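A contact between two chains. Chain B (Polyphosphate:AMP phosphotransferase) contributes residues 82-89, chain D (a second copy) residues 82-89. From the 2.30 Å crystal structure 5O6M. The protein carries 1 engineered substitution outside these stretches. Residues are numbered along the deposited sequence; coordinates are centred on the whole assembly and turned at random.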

# COMPACT_ATOMS: atom_id res chain seq x y z
N ASN B 82 -17.91 8.34 -14.90
CA ASN B 82 -17.08 7.21 -15.31
C ASN B 82 -16.32 6.63 -14.12
O ASN B 82 -15.52 7.34 -13.50
CB ASN B 82 -16.12 7.67 -16.40
CG ASN B 82 -15.36 6.52 -17.03
OD1 ASN B 82 -15.14 5.48 -16.40
ND2 ASN B 82 -14.98 6.69 -18.29
N PRO B 83 -16.52 5.35 -13.79
CA PRO B 83 -15.83 4.77 -12.62
C PRO B 83 -14.31 4.82 -12.72
O PRO B 83 -13.64 4.69 -11.68
CB PRO B 83 -16.35 3.33 -12.58
CG PRO B 83 -17.66 3.38 -13.31
CD PRO B 83 -17.48 4.41 -14.39
N SER B 84 -13.75 4.99 -13.91
CA SER B 84 -12.29 4.99 -14.05
C SER B 84 -11.65 6.24 -13.46
O SER B 84 -10.43 6.26 -13.28
CB SER B 84 -11.90 4.87 -15.52
OG SER B 84 -12.50 3.74 -16.13
N GLY B 85 -12.43 7.28 -13.17
CA GLY B 85 -11.86 8.53 -12.72
C GLY B 85 -12.36 9.07 -11.39
O GLY B 85 -11.92 10.13 -10.95
N VAL B 86 -13.30 8.37 -10.75
CA VAL B 86 -13.77 8.80 -9.44
C VAL B 86 -13.83 7.61 -8.50
O VAL B 86 -14.11 6.48 -8.90
CB VAL B 86 -15.13 9.53 -9.51
CG1 VAL B 86 -15.69 9.46 -10.91
CG2 VAL B 86 -16.10 8.98 -8.48
N ARG B 87 -13.55 7.88 -7.23
CA ARG B 87 -13.29 6.84 -6.25
C ARG B 87 -13.76 7.34 -4.90
O ARG B 87 -13.58 8.51 -4.57
CB ARG B 87 -11.80 6.47 -6.22
CG ARG B 87 -11.40 5.50 -5.14
CD ARG B 87 -9.97 5.01 -5.34
NE ARG B 87 -8.99 6.10 -5.28
CZ ARG B 87 -8.47 6.55 -4.15
NH1 ARG B 87 -8.84 6.03 -2.99
NH2 ARG B 87 -7.58 7.54 -4.18
N VAL B 88 -14.39 6.46 -4.14
CA VAL B 88 -14.84 6.77 -2.79
C VAL B 88 -13.86 6.13 -1.82
O VAL B 88 -13.55 4.94 -1.93
CB VAL B 88 -16.27 6.28 -2.54
CG1 VAL B 88 -16.69 6.59 -1.12
CG2 VAL B 88 -17.24 6.89 -3.55
N ALA B 89 -13.35 6.93 -0.89
CA ALA B 89 -12.54 6.43 0.22
C ALA B 89 -13.34 6.69 1.49
O ALA B 89 -13.55 7.85 1.86
CB ALA B 89 -11.17 7.11 0.26
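Chain D (82-89) NPSGVRVA

Not one direct hydrogen bond joins these two copies of the same eight residues; the polar link between them is a single water. It accepts from the backbone amide B:Val88 N at 2.7 Å and donates to the carbonyl D:Pro83 O, also at 2.7 Å, and so bridges the two backbones, whose B:Val88 N and D:Pro83 O are 4.4 Å apart, too far for a direct hydrogen bond. The example illustrates a general principle of self-association: when a segment meets its own copy, each residue type tends to be used twice, once on each side, and small departures from symmetry appear in the details.

Chain D repeats the fold of chain B closely. Its residues 82–85 form a compact loop, with D:Pro83 at phi/psi −60/−18° and D:Ser84 at −70/−14°, and from D:Val86 to D:Ala89 the backbone is extended as a strand that continues later in the chain. The loop is braced from within. D:Asn82, with chi1 t, places OD1 2.8 Å from D:Ser84 N and 3.0 Å from D:Ser84 OG, accepting a hydrogen bond from each, while D:Gly85 N donates to D:Asn82 O at 3.2 Å. The same arrangement holds in chain B, so in each copy the OD1 of Asn82 and the amides of Ser84 and Gly85 are engaged within their own stretch.

The register runs in reverse: the CA atoms of B:Ser84 and D:Val88 lie 5.4 Å apart, as do those of B:Val88 and D:Ser84. Chain D therefore lies antiparallel to chain B, D:Val88 over B:Pro83 and B:Ser84, and D:Pro83 and D:Ser84 over B:Val88. D:Val88, with chi1 t, points toward chain B and sets CG2 3.6 Å from B:Pro83 CB and equally 3.6 Å from B:Pro83 O; the same methyl is 3.9 Å from B:Ser84 N. In the reciprocal contact, B:Val88 CG2 approaches D:Pro83 CB at 3.7 Å and D:Ser84 N at 3.8 Å. Proline and valine, both directed at the partner, thus make the apolar heart of the contact.

Symmetry is close but imperfect. B:Val86, its chi1 at 6° between the usual wells, brings CG2 to 4.2 Å from D:Pro83 CB, whereas D:Val86, in the p rotamer, stays farther from chain B. The CA-to-CB bonds of B:Arg87 and D:Arg87 point sideways, and their guanidinium groups are hydrogen-bonded elsewhere in the structure. The two stretches together bury 369 Å², a modest area, with apolar packing and one bridging water between the stretches.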

# COMPACT_ATOMS: atom_id res chain seq x y z
N ASN D 82 -23.35 2.88 -8.03
CA ASN D 82 -22.86 3.66 -6.91
C ASN D 82 -21.34 3.56 -6.78
O ASN D 82 -20.82 2.45 -6.63
CB ASN D 82 -23.53 3.22 -5.61
CG ASN D 82 -23.18 4.13 -4.45
OD1 ASN D 82 -22.14 4.78 -4.44
ND2 ASN D 82 -24.06 4.17 -3.46
N PRO D 83 -20.61 4.68 -6.83
CA PRO D 83 -19.14 4.59 -6.74
C PRO D 83 -18.64 3.97 -5.44
O PRO D 83 -17.49 3.52 -5.38
CB PRO D 83 -18.69 6.06 -6.85
CG PRO D 83 -19.83 6.76 -7.53
CD PRO D 83 -21.07 6.06 -7.06
N SER D 84 -19.47 3.91 -4.40
CA SER D 84 -19.02 3.39 -3.11
C SER D 84 -18.77 1.89 -3.14
O SER D 84 -18.14 1.37 -2.22
CB SER D 84 -20.06 3.70 -2.03
OG SER D 84 -20.35 5.08 -2.00
N GLY D 85 -19.23 1.18 -4.17
CA GLY D 85 -19.09 -0.26 -4.20
C GLY D 85 -18.38 -0.79 -5.43
O GLY D 85 -18.03 -1.98 -5.47
N VAL D 86 -18.15 0.06 -6.42
CA VAL D 86 -17.49 -0.34 -7.66
C VAL D 86 -16.20 0.46 -7.80
O VAL D 86 -16.22 1.70 -7.73
CB VAL D 86 -18.41 -0.14 -8.88
CG1 VAL D 86 -18.79 1.33 -9.03
CG2 VAL D 86 -17.74 -0.66 -10.15
N ARG D 87 -15.09 -0.24 -8.02
CA ARG D 87 -13.77 0.37 -8.12
C ARG D 87 -13.06 -0.16 -9.36
O ARG D 87 -13.14 -1.35 -9.67
CB ARG D 87 -12.92 0.08 -6.88
CG ARG D 87 -11.48 0.55 -7.00
CD ARG D 87 -10.74 0.46 -5.68
NE ARG D 87 -10.65 -0.91 -5.17
CZ ARG D 87 -9.70 -1.77 -5.50
NH1 ARG D 87 -8.75 -1.42 -6.36
NH2 ARG D 87 -9.69 -2.99 -4.97
N VAL D 88 -12.37 0.73 -10.08
CA VAL D 88 -11.60 0.36 -11.26
C VAL D 88 -10.12 0.37 -10.89
O VAL D 88 -9.61 1.36 -10.35
CB VAL D 88 -11.88 1.31 -12.43
CG1 VAL D 88 -11.02 0.93 -13.64
CG2 VAL D 88 -13.36 1.28 -12.79
N ALA D 89 -9.43 -0.72 -11.19
CA ALA D 89 -7.98 -0.82 -11.04
C ALA D 89 -7.37 -0.98 -12.42
O ALA D 89 -7.60 -1.99 -13.10
CB ALA D 89 -7.58 -1.98 -10.13
O HOH W 1 -14.80 3.98 -5.09